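Side-chain contacts in caspase Nc subunit 1 (PDB 2FP3), which acts as an initiator cysteine protease, represented here by its caspase domain, in the cascade that activates the caspases executing apoptosis in Drosophila: residues A[114-117]-A[118-122]; A[257-260]-A[261-265]; A[268-272]-A[273-277]. The protein carries 2 engineered substitutions. One frame throughout, in Å; residues are numbered along the deposited sequence.

Interaction 1: A[114-117]-A[118-122]; sequences LLTM and VTSSS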
ATOM      1  N   LEU A 114       6.849 -10.583 -10.866  1.00 49.43           N
ATOM      2  CA  LEU A 114       5.429 -10.393 -10.574  1.00 48.98           C
ATOM      3  C   LEU A 114       5.056  -8.937 -10.807  1.00 45.34           C
ATOM      4  O   LEU A 114       4.058  -8.628 -11.449  1.00 38.89           O
ATOM      5  CB  LEU A 114       5.121 -10.710  -9.110  1.00 53.52           C
ATOM      6  CG  LEU A 114       5.360 -12.105  -8.553  1.00 62.75           C
ATOM      7  CD1 LEU A 114       4.930 -12.109  -7.094  1.00 66.53           C
ATOM      8  CD2 LEU A 114       4.581 -13.145  -9.358  1.00 67.17           C
ATOM      9  N   LEU A 115       5.873  -8.053 -10.247  1.00 40.87           N
ATOM     10  CA  LEU A 115       5.661  -6.623 -10.342  1.00 44.66           C
ATOM     11  C   LEU A 115       5.507  -6.186 -11.785  1.00 47.19           C
ATOM     12  O   LEU A 115       4.549  -5.488 -12.136  1.00 45.60           O
ATOM     13  CB  LEU A 115       6.826  -5.887  -9.674  1.00 41.78           C
ATOM     14  CG  LEU A 115       6.845  -4.359  -9.719  1.00 42.18           C
ATOM     15  CD1 LEU A 115       5.544  -3.777  -9.184  1.00 39.63           C
ATOM     16  CD2 LEU A 115       8.022  -3.879  -8.893  1.00 42.94           C
ATOM     17  N   THR A 116       6.445  -6.616 -12.621  1.00 45.56           N
ATOM     18  CA  THR A 116       6.426  -6.266 -14.034  1.00 43.93           C
ATOM     19  C   THR A 116       5.199  -6.823 -14.740  1.00 44.24           C
ATOM     20  O   THR A 116       4.587  -6.149 -15.567  1.00 48.05           O
ATOM     21  CB  THR A 116       7.674  -6.800 -14.744  1.00 45.63           C
ATOM     22  OG1 THR A 116       8.845  -6.336 -14.058  1.00 42.94           O
ATOM     23  CG2 THR A 116       7.700  -6.328 -16.184  1.00 39.35           C
ATOM     24  N   MET A 117       4.854  -8.060 -14.410  1.00 44.62           N
ATOM     25  CA  MET A 117       3.711  -8.734 -15.004  1.00 44.62           C
ATOM     26  C   MET A 117       2.427  -7.974 -14.645  1.00 43.30           C
ATOM     27  O   MET A 117       1.502  -7.825 -15.453  1.00 37.99           O
ATOM     28  CB  MET A 117       3.644 -10.158 -14.453  1.00 51.33           C
ATOM     29  CG  MET A 117       3.193 -11.218 -15.435  1.00 66.11           C
ATOM     30  SD  MET A 117       3.127 -12.847 -14.636  1.00 76.95           S
ATOM     31  CE  MET A 117       4.879 -13.200 -14.401  1.00 80.94           C
ATOM     32  N   VAL A 118       2.379  -7.492 -13.415  1.00 38.74           N
ATOM     33  CA  VAL A 118       1.220  -6.771 -12.946  1.00 39.37           C
ATOM     34  C   VAL A 118       1.126  -5.383 -13.565  1.00 41.40           C
ATOM     35  O   VAL A 118       0.086  -5.029 -14.125  1.00 43.68           O
ATOM     36  CB  VAL A 118       1.228  -6.694 -11.408  1.00 39.11           C
ATOM     37  CG1 VAL A 118       0.189  -5.698 -10.921  1.00 36.62           C
ATOM     38  CG2 VAL A 118       0.939  -8.086 -10.839  1.00 34.57           C
ATOM     39  N   THR A 119       2.208  -4.611 -13.502  1.00 42.18           N
ATOM     40  CA  THR A 119       2.180  -3.263 -14.053  1.00 39.24           C
ATOM     41  C   THR A 119       2.039  -3.248 -15.563  1.00 39.31           C
ATOM     42  O   THR A 119       1.604  -2.254 -16.132  1.00 37.92           O
ATOM     43  CB  THR A 119       3.412  -2.436 -13.621  1.00 39.11           C
ATOM     44  OG1 THR A 119       4.605  -3.215 -13.770  1.00 42.37           O
ATOM     45  CG2 THR A 119       3.274  -2.023 -12.166  1.00 41.03           C
ATOM     46  N   SER A 120       2.391  -4.356 -16.208  1.00 38.86           N
ATOM     47  CA  SER A 120       2.257  -4.477 -17.657  1.00 40.19           C
ATOM     48  C   SER A 120       0.946  -5.163 -18.056  1.00 40.35           C
ATOM     49  O   SER A 120       0.655  -5.334 -19.246  1.00 40.27           O
ATOM     50  CB  SER A 120       3.425  -5.273 -18.227  1.00 41.18           C
ATOM     51  OG  SER A 120       4.515  -4.412 -18.494  1.00 49.27           O
ATOM     52  N   SER A 121       0.159  -5.544 -17.052  1.00 38.72           N
ATOM     53  CA  SER A 121      -1.102  -6.235 -17.270  1.00 38.62           C
ATOM     54  C   SER A 121      -2.191  -5.395 -17.928  1.00 39.93           C
ATOM     55  O   SER A 121      -2.254  -4.171 -17.771  1.00 37.77           O
ATOM     56  CB  SER A 121      -1.657  -6.765 -15.941  1.00 36.87           C
ATOM     57  OG  SER A 121      -2.422  -5.771 -15.261  1.00 35.24           O
ATOM     58  N   SER A 122      -3.055  -6.072 -18.666  1.00 41.16           N
ATOM     59  CA  SER A 122      -4.174  -5.404 -19.291  1.00 45.11           C
ATOM     60  C   SER A 122      -4.970  -4.792 -18.138  1.00 44.40           C
ATOM     61  O   SER A 122      -5.553  -3.723 -18.276  1.00 44.77           O
ATOM     62  CB  SER A 122      -5.039  -6.419 -20.054  1.00 46.57           C
ATOM     63  OG  SER A 122      -5.465  -7.468 -19.194  1.00 51.71           O
TER
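Val-118 lays its CG2 methyl against the carbonyl oxygen of Leu-114, one turn back, at 3.2 Å. With CG1 anti to the backbone N (chi1 168°), CG2 falls beside that nitrogen; Val-118 N bonds to the same Leu-114 O at 2.8 Å, and the methyl and the amide both face this oxygen. Thr-119 follows, its backbone N pointing almost straight at Leu-115 O, 2.8 Å away with an N-H...O angle of 174°. Its hydroxyl OG1 is modelled as a second donor to this carbonyl, although the position of OG1 is less certain. The methyl of Thr-119 also reaches the leucine side chain, the two chains passing at an angle with Thr-119 CG2 4.1 Å from Leu-115 CD1. These residues form the last turn of helix 108-119, one of the helices flanking the central sheet of the caspase fold; Leu-115 and Val-118 both rest on Leu-65 of strand 62-68, while Thr-119 meets His-163 and Cys-169. Ser-120, on the exposed side, closes the helix with a more bent bond from its N to Thr-116 O, 2.9 Å. Its CB also lies beside Thr-116 O, whereas Thr-116 OG1 looks back along the helix to a hydrogen bond with Phe-112 O. Ser-121 lies beyond the helix end, and its CB touches Met-117 O at 3.4 Å. Here Ser-121 OG sits between the backbone N and the carbonyl carbon (chi1 86°), donating to Val-118 O at 2.9 Å in the carbonyl plane. That oxygen also receives Ser-121 N, while Ser-121 is the N-cap residue of helix 122-126, its OG hydrogen-bonded to Val-124 N.

Interaction 2: A[257-260]-A[261-265]; sequences QKFC and QVMAD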
ATOM      1  N   GLN A 257      -3.411  -2.581  10.392  1.00 46.05           N
ATOM      2  CA  GLN A 257      -4.732  -2.762  10.975  1.00 47.72           C
ATOM      3  C   GLN A 257      -5.446  -1.434  11.157  1.00 48.05           C
ATOM      4  O   GLN A 257      -6.612  -1.287  10.776  1.00 48.04           O
ATOM      5  CB  GLN A 257      -4.629  -3.494  12.317  1.00 48.02           C
ATOM      6  CG  GLN A 257      -4.095  -4.916  12.187  1.00 48.87           C
ATOM      7  CD  GLN A 257      -4.913  -5.764  11.225  1.00 49.64           C
ATOM      8  OE1 GLN A 257      -4.363  -6.421  10.337  1.00 49.88           O
ATOM      9  NE2 GLN A 257      -6.231  -5.755  11.399  1.00 47.29           N
ATOM     10  N   LYS A 258      -4.740  -0.461  11.726  1.00 49.43           N
ATOM     11  CA  LYS A 258      -5.308   0.854  11.964  1.00 51.24           C
ATOM     12  C   LYS A 258      -5.687   1.488  10.630  1.00 50.29           C
ATOM     13  O   LYS A 258      -6.699   2.191  10.515  1.00 48.08           O
ATOM     14  CB  LYS A 258      -4.297   1.735  12.700  1.00 56.31           C
ATOM     15  CG  LYS A 258      -4.945   2.872  13.461  1.00 66.01           C
ATOM     16  CD  LYS A 258      -5.910   2.342  14.519  1.00 73.03           C
ATOM     17  CE  LYS A 258      -6.713   3.471  15.154  1.00 78.73           C
ATOM     18  NZ  LYS A 258      -7.657   3.002  16.206  1.00 82.75           N
ATOM     19  N   PHE A 259      -4.859   1.235   9.618  1.00 47.87           N
ATOM     20  CA  PHE A 259      -5.114   1.763   8.287  1.00 46.87           C
ATOM     21  C   PHE A 259      -6.437   1.232   7.742  1.00 47.86           C
ATOM     22  O   PHE A 259      -7.283   2.000   7.276  1.00 49.09           O
ATOM     23  CB  PHE A 259      -3.985   1.373   7.336  1.00 44.71           C
ATOM     24  CG  PHE A 259      -4.238   1.772   5.915  1.00 41.46           C
ATOM     25  CD1 PHE A 259      -4.416   3.112   5.577  1.00 39.85           C
ATOM     26  CD2 PHE A 259      -4.321   0.811   4.915  1.00 39.53           C
ATOM     27  CE1 PHE A 259      -4.672   3.488   4.262  1.00 38.48           C
ATOM     28  CE2 PHE A 259      -4.578   1.182   3.594  1.00 37.90           C
ATOM     29  CZ  PHE A 259      -4.753   2.520   3.272  1.00 36.06           C
ATOM     30  N   CYS A 260      -6.611  -0.085   7.799  1.00 48.04           N
ATOM     31  CA  CYS A 260      -7.831  -0.699   7.308  1.00 49.16           C
ATOM     32  C   CYS A 260      -9.026  -0.227   8.114  1.00 50.81           C
ATOM     33  O   CYS A 260     -10.113  -0.035   7.560  1.00 52.07           O
ATOM     34  CB  CYS A 260      -7.726  -2.218   7.371  1.00 50.29           C
ATOM     35  SG  CYS A 260      -6.496  -2.910   6.243  1.00 50.11           S
ATOM     36  N   GLN A 261      -8.837  -0.033   9.418  1.00 51.08           N
ATOM     37  CA  GLN A 261      -9.942   0.433  10.249  1.00 51.62           C
ATOM     38  C   GLN A 261     -10.359   1.822   9.794  1.00 44.86           C
ATOM     39  O   GLN A 261     -11.542   2.065   9.538  1.00 44.41           O
ATOM     40  CB  GLN A 261      -9.548   0.471  11.733  1.00 59.91           C
ATOM     41  CG  GLN A 261      -9.041  -0.859  12.276  1.00 74.65           C
ATOM     42  CD  GLN A 261      -8.826  -0.852  13.788  1.00 81.69           C
ATOM     43  OE1 GLN A 261      -8.246   0.085  14.344  1.00 85.24           O
ATOM     44  NE2 GLN A 261      -9.281  -1.912  14.453  1.00 85.53           N
ATOM     45  N   VAL A 262      -9.382   2.726   9.690  1.00 39.93           N
ATOM     46  CA  VAL A 262      -9.626   4.109   9.268  1.00 38.30           C
ATOM     47  C   VAL A 262     -10.193   4.159   7.850  1.00 38.86           C
ATOM     48  O   VAL A 262     -11.053   4.984   7.541  1.00 37.96           O
ATOM     49  CB  VAL A 262      -8.322   4.946   9.310  1.00 36.13           C
ATOM     50  CG1 VAL A 262      -8.586   6.364   8.782  1.00 31.59           C
ATOM     51  CG2 VAL A 262      -7.780   4.988  10.739  1.00 32.79           C
ATOM     52  N   MET A 263      -9.690   3.288   6.980  1.00 39.25           N
ATOM     53  CA  MET A 263     -10.183   3.231   5.616  1.00 42.22           C
ATOM     54  C   MET A 263     -11.656   2.808   5.664  1.00 44.17           C
ATOM     55  O   MET A 263     -12.506   3.436   5.040  1.00 45.99           O
ATOM     56  CB  MET A 263      -9.369   2.217   4.802  1.00 42.91           C
ATOM     57  CG  MET A 263      -8.025   2.725   4.309  1.00 42.31           C
ATOM     58  SD  MET A 263      -8.219   3.952   2.986  1.00 41.47           S
ATOM     59  CE  MET A 263      -8.419   2.856   1.574  1.00 40.00           C
ATOM     60  N   ALA A 264     -11.948   1.757   6.425  1.00 43.72           N
ATOM     61  CA  ALA A 264     -13.309   1.246   6.550  1.00 45.39           C
ATOM     62  C   ALA A 264     -14.313   2.296   7.007  1.00 46.94           C
ATOM     63  O   ALA A 264     -15.437   2.342   6.505  1.00 49.64           O
ATOM     64  CB  ALA A 264     -13.334   0.071   7.509  1.00 42.71           C
ATOM     65  N   ASP A 265     -13.915   3.142   7.954  1.00 48.85           N
ATOM     66  CA  ASP A 265     -14.822   4.161   8.467  1.00 47.76           C
ATOM     67  C   ASP A 265     -14.817   5.486   7.717  1.00 45.40           C
ATOM     68  O   ASP A 265     -15.811   6.214   7.748  1.00 45.11           O
ATOM     69  CB  ASP A 265     -14.541   4.417   9.952  1.00 53.38           C
ATOM     70  CG  ASP A 265     -14.692   3.152  10.812  1.00 61.08           C
ATOM     71  OD1 ASP A 265     -15.708   2.433  10.653  1.00 63.12           O
ATOM     72  OD2 ASP A 265     -13.802   2.882  11.651  1.00 60.79           O
TER
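Met-263 lies alongside Phe-259, one helical turn earlier, and its CG covers one face of the ring. Met-263 CB rests on the carbonyl oxygen of Phe-259 at 3.2 Å, close to the Met-263 N to Phe-259 O hydrogen bond of 2.7 Å. CG stands beside the backbone N, anti to the carbonyl carbon (chi1 -80°), which carries it onto the ring face: Met-263 CG lies 3.6 Å from the Phe-259 ring centroid and 20° off the normal, a CH-pi contact displaced toward the CE1-CZ rim. Met-263 SD comes in more obliquely, 4.4 Å from the same Phe-259 centroid and 43° off the normal. The sulfur makes this an i,i+4 Met-aromatic contact on helix 251-266, in which the two side chains run in the same direction. The CE methyl of Met-263 ends by Phe-259 CZ at 4.1 Å. Leu-92 of helix 82-95 and Ile-275 of helix 272-284 pack on Met-263, with Leu-96 and Phe-309 from loops of the caspase fold, and Cys-260 meets Ser-88 and Leu-92 of helix 82-95. Toward solvent the chemistry changes: Lys-258, bent at chi2, slants across Gln-261, and Lys-258 CD approaches Gln-261 OE1 at 3.3 Å. Between these two faces, Val-262 presses CG2 to within 3.0 Å of Lys-258 O, the oxygen that takes the Val-262 backbone N-H at 2.9 Å.

Interaction 3: A[268-272]-A[273-277]; sequences HDTDL and EDILK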
ATOM      1  N   HIS A 268     -15.284   6.425   2.458  1.00 40.95           N
ATOM      2  CA  HIS A 268     -16.496   6.913   1.798  1.00 44.63           C
ATOM      3  C   HIS A 268     -16.566   8.430   1.782  1.00 46.93           C
ATOM      4  O   HIS A 268     -17.310   9.009   0.993  1.00 46.89           O
ATOM      5  CB  HIS A 268     -17.720   6.430   2.568  1.00 44.50           C
ATOM      6  CG  HIS A 268     -17.835   7.039   3.934  1.00 41.85           C
ATOM      7  ND1 HIS A 268     -18.428   8.264   4.157  1.00 43.41           N
ATOM      8  CD2 HIS A 268     -17.369   6.625   5.138  1.00 41.36           C
ATOM      9  CE1 HIS A 268     -18.324   8.580   5.437  1.00 38.85           C
ATOM     10  NE2 HIS A 268     -17.684   7.602   6.054  1.00 40.24           N
ATOM     11  N   ASP A 269     -15.779   9.065   2.647  1.00 52.52           N
ATOM     12  CA  ASP A 269     -15.835  10.515   2.806  1.00 57.88           C
ATOM     13  C   ASP A 269     -14.521  11.296   2.730  1.00 51.69           C
ATOM     14  O   ASP A 269     -14.511  12.488   2.400  1.00 47.70           O
ATOM     15  CB  ASP A 269     -16.460  10.805   4.175  1.00 70.67           C
ATOM     16  CG  ASP A 269     -17.371  11.996   4.163  1.00 84.83           C
ATOM     17  OD1 ASP A 269     -17.326  12.761   3.176  1.00 94.66           O
ATOM     18  OD2 ASP A 269     -18.128  12.173   5.144  1.00 91.47           O
ATOM     19  N   THR A 270     -13.411  10.646   3.043  1.00 45.73           N
ATOM     20  CA  THR A 270     -12.166  11.389   3.076  1.00 43.62           C
ATOM     21  C   THR A 270     -11.045  10.893   2.168  1.00 41.18           C
ATOM     22  O   THR A 270     -10.856   9.697   1.983  1.00 41.81           O
ATOM     23  CB  THR A 270     -11.702  11.533   4.575  1.00 42.72           C
ATOM     24  OG1 THR A 270     -10.459  10.862   4.798  1.00 47.18           O
ATOM     25  CG2 THR A 270     -12.745  10.947   5.499  1.00 38.43           C
ATOM     26  N   ASP A 271     -10.320  11.846   1.588  1.00 39.05           N
ATOM     27  CA  ASP A 271      -9.221  11.564   0.679  1.00 38.84           C
ATOM     28  C   ASP A 271      -8.097  10.792   1.377  1.00 39.61           C
ATOM     29  O   ASP A 271      -7.964  10.852   2.600  1.00 39.93           O
ATOM     30  CB  ASP A 271      -8.711  12.882   0.074  1.00 38.70           C
ATOM     31  CG  ASP A 271      -8.036  13.790   1.095  1.00 41.63           C
ATOM     32  OD1 ASP A 271      -6.806  13.665   1.290  1.00 44.26           O
ATOM     33  OD2 ASP A 271      -8.731  14.630   1.705  1.00 41.73           O
ATOM     34  N   LEU A 272      -7.301  10.068   0.593  1.00 38.14           N
ATOM     35  CA  LEU A 272      -6.202   9.251   1.118  1.00 38.26           C
ATOM     36  C   LEU A 272      -5.225   9.939   2.063  1.00 38.01           C
ATOM     37  O   LEU A 272      -4.911   9.403   3.127  1.00 39.32           O
ATOM     38  CB  LEU A 272      -5.403   8.602  -0.027  1.00 35.20           C
ATOM     39  CG  LEU A 272      -4.293   7.662   0.476  1.00 35.71           C
ATOM     40  CD1 LEU A 272      -4.897   6.633   1.402  1.00 30.39           C
ATOM     41  CD2 LEU A 272      -3.572   6.982  -0.680  1.00 32.06           C
ATOM     42  N   GLU A 273      -4.731  11.112   1.689  1.00 37.31           N
ATOM     43  CA  GLU A 273      -3.780  11.798   2.547  1.00 37.65           C
ATOM     44  C   GLU A 273      -4.327  12.126   3.928  1.00 37.07           C
ATOM     45  O   GLU A 273      -3.574  12.114   4.910  1.00 35.22           O
ATOM     46  CB  GLU A 273      -3.229  13.047   1.867  1.00 36.26           C
ATOM     47  CG  GLU A 273      -2.206  12.701   0.810  1.00 38.94           C
ATOM     48  CD  GLU A 273      -1.422  13.897   0.325  1.00 41.78           C
ATOM     49  OE1 GLU A 273      -0.559  14.392   1.077  1.00 43.92           O
ATOM     50  OE2 GLU A 273      -1.667  14.340  -0.810  1.00 41.00           O
ATOM     51  N   ASP A 274      -5.629  12.398   4.012  1.00 35.21           N
ATOM     52  CA  ASP A 274      -6.246  12.677   5.308  1.00 34.28           C
ATOM     53  C   ASP A 274      -6.270  11.372   6.098  1.00 34.40           C
ATOM     54  O   ASP A 274      -5.978  11.335   7.295  1.00 35.39           O
ATOM     55  CB  ASP A 274      -7.675  13.191   5.124  1.00 34.00           C
ATOM     56  CG  ASP A 274      -7.756  14.699   5.093  1.00 32.09           C
ATOM     57  OD1 ASP A 274      -6.745  15.354   4.771  1.00 35.11           O
ATOM     58  OD2 ASP A 274      -8.841  15.235   5.384  1.00 36.70           O
ATOM     59  N   ILE A 275      -6.613  10.296   5.406  1.00 34.59           N
ATOM     60  CA  ILE A 275      -6.676   8.986   6.019  1.00 36.31           C
ATOM     61  C   ILE A 275      -5.308   8.556   6.548  1.00 36.99           C
ATOM     62  O   ILE A 275      -5.219   7.990   7.632  1.00 35.38           O
ATOM     63  CB  ILE A 275      -7.229   7.958   5.006  1.00 36.70           C
ATOM     64  CG1 ILE A 275      -8.748   8.161   4.880  1.00 40.78           C
ATOM     65  CG2 ILE A 275      -6.889   6.538   5.444  1.00 34.13           C
ATOM     66  CD1 ILE A 275      -9.411   7.344   3.777  1.00 42.30           C
ATOM     67  N   LEU A 276      -4.248   8.833   5.787  1.00 36.95           N
ATOM     68  CA  LEU A 276      -2.888   8.478   6.202  1.00 36.49           C
ATOM     69  C   LEU A 276      -2.491   9.273   7.439  1.00 38.32           C
ATOM     70  O   LEU A 276      -1.834   8.743   8.321  1.00 41.09           O
ATOM     71  CB  LEU A 276      -1.872   8.729   5.073  1.00 34.15           C
ATOM     72  CG  LEU A 276      -1.943   7.799   3.857  1.00 34.54           C
ATOM     73  CD1 LEU A 276      -0.941   8.224   2.810  1.00 34.04           C
ATOM     74  CD2 LEU A 276      -1.677   6.369   4.279  1.00 31.91           C
ATOM     75  N   LYS A 277      -2.871  10.545   7.507  1.00 40.01           N
ATOM     76  CA  LYS A 277      -2.552  11.339   8.689  1.00 39.36           C
ATOM     77  C   LYS A 277      -3.332  10.757   9.868  1.00 39.48           C
ATOM     78  O   LYS A 277      -2.790  10.635  10.963  1.00 38.00           O
ATOM     79  CB  LYS A 277      -2.932  12.805   8.507  1.00 37.16           C
ATOM     80  CG  LYS A 277      -2.041  13.592   7.554  1.00 37.31           C
ATOM     81  CD  LYS A 277      -2.631  14.983   7.367  1.00 38.91           C
ATOM     82  CE  LYS A 277      -2.163  15.653   6.097  1.00 39.58           C
ATOM     83  NZ  LYS A 277      -2.567  14.948   4.878  1.00 39.40           N
TER
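Leu-272 and Leu-276 meet along the first turn of a helix, with Leu-272 CD1 4.0 Å from Leu-276 CG. The leucine side chains approach at an angle: Leu-272 has CG anti to its backbone nitrogen (chi1 -176°), Leu-276 has CG beside its own nitrogen, and Leu-276 N bonds to Leu-272 O at 2.8 Å, nearly in line with the carbonyl. Both side chains continue onto Leu-234 of strand 233-237, and Leu-276 also onto Cys-236, so this side of helix 272-284 lies on the central sheet. Ile-275 points back at the chain entering the helix. Ile-275 CG1 abuts Thr-270 OG1 at 3.2 Å, and Ile-275 CD1 lies by Thr-270 O. Thr-270 and Ile-275 occupy the N' and N4 positions that a hydrophobic staple would use, but here it is the threonine hydroxyl that faces the isoleucine; the same OG1 makes a weak bond to Asp-271 O.

Asp-271, between them, is the N-cap of helix 272-284. Its CG stands between the backbone nitrogen and the carbonyl carbon (chi1 68°), which brings Asp-271 OD1 over the first turn to accept Asp-274 N at 3.2 Å; the donor comes from above the carboxylate plane. Asp-271 O receives Ile-275 N at 3.2 Å in the carbonyl plane, and more weakly Asp-274 N. Close to this cap two acids approach: Asp-271 OD2 and Asp-274 OD1 are 3.7 Å apart, with the carboxylate planes turned 52° from each other. Their repulsion is probably eased by the positive end of the helix dipole. Glu-273, by contrast, directs its OE1 away to a hydrogen bond with Tyr-298 OH.

Interactions 2 and 3 are neighbours, on consecutive helices 251-266 and 272-284, with centres about 10 Å apart. They touch mainly through Ile-275, which packs against Phe-259, Val-262 and Met-263, with Leu-276 also against Phe-259. Interaction 1 lies on the opposite side of the chain's centre, about 27 Å from the centre of either, so it belongs to a helix on the other side of the domain from interactions 2 and 3. Interaction 2 is the most buried and works mid-helix, chiefly through apolar, aromatic and sulfur contacts. Interactions 1 and 3 are only partly buried and occupy helix ends, a C-terminal turn and an N-terminus, where hydroxyl and carboxylate groups bond to backbone atoms.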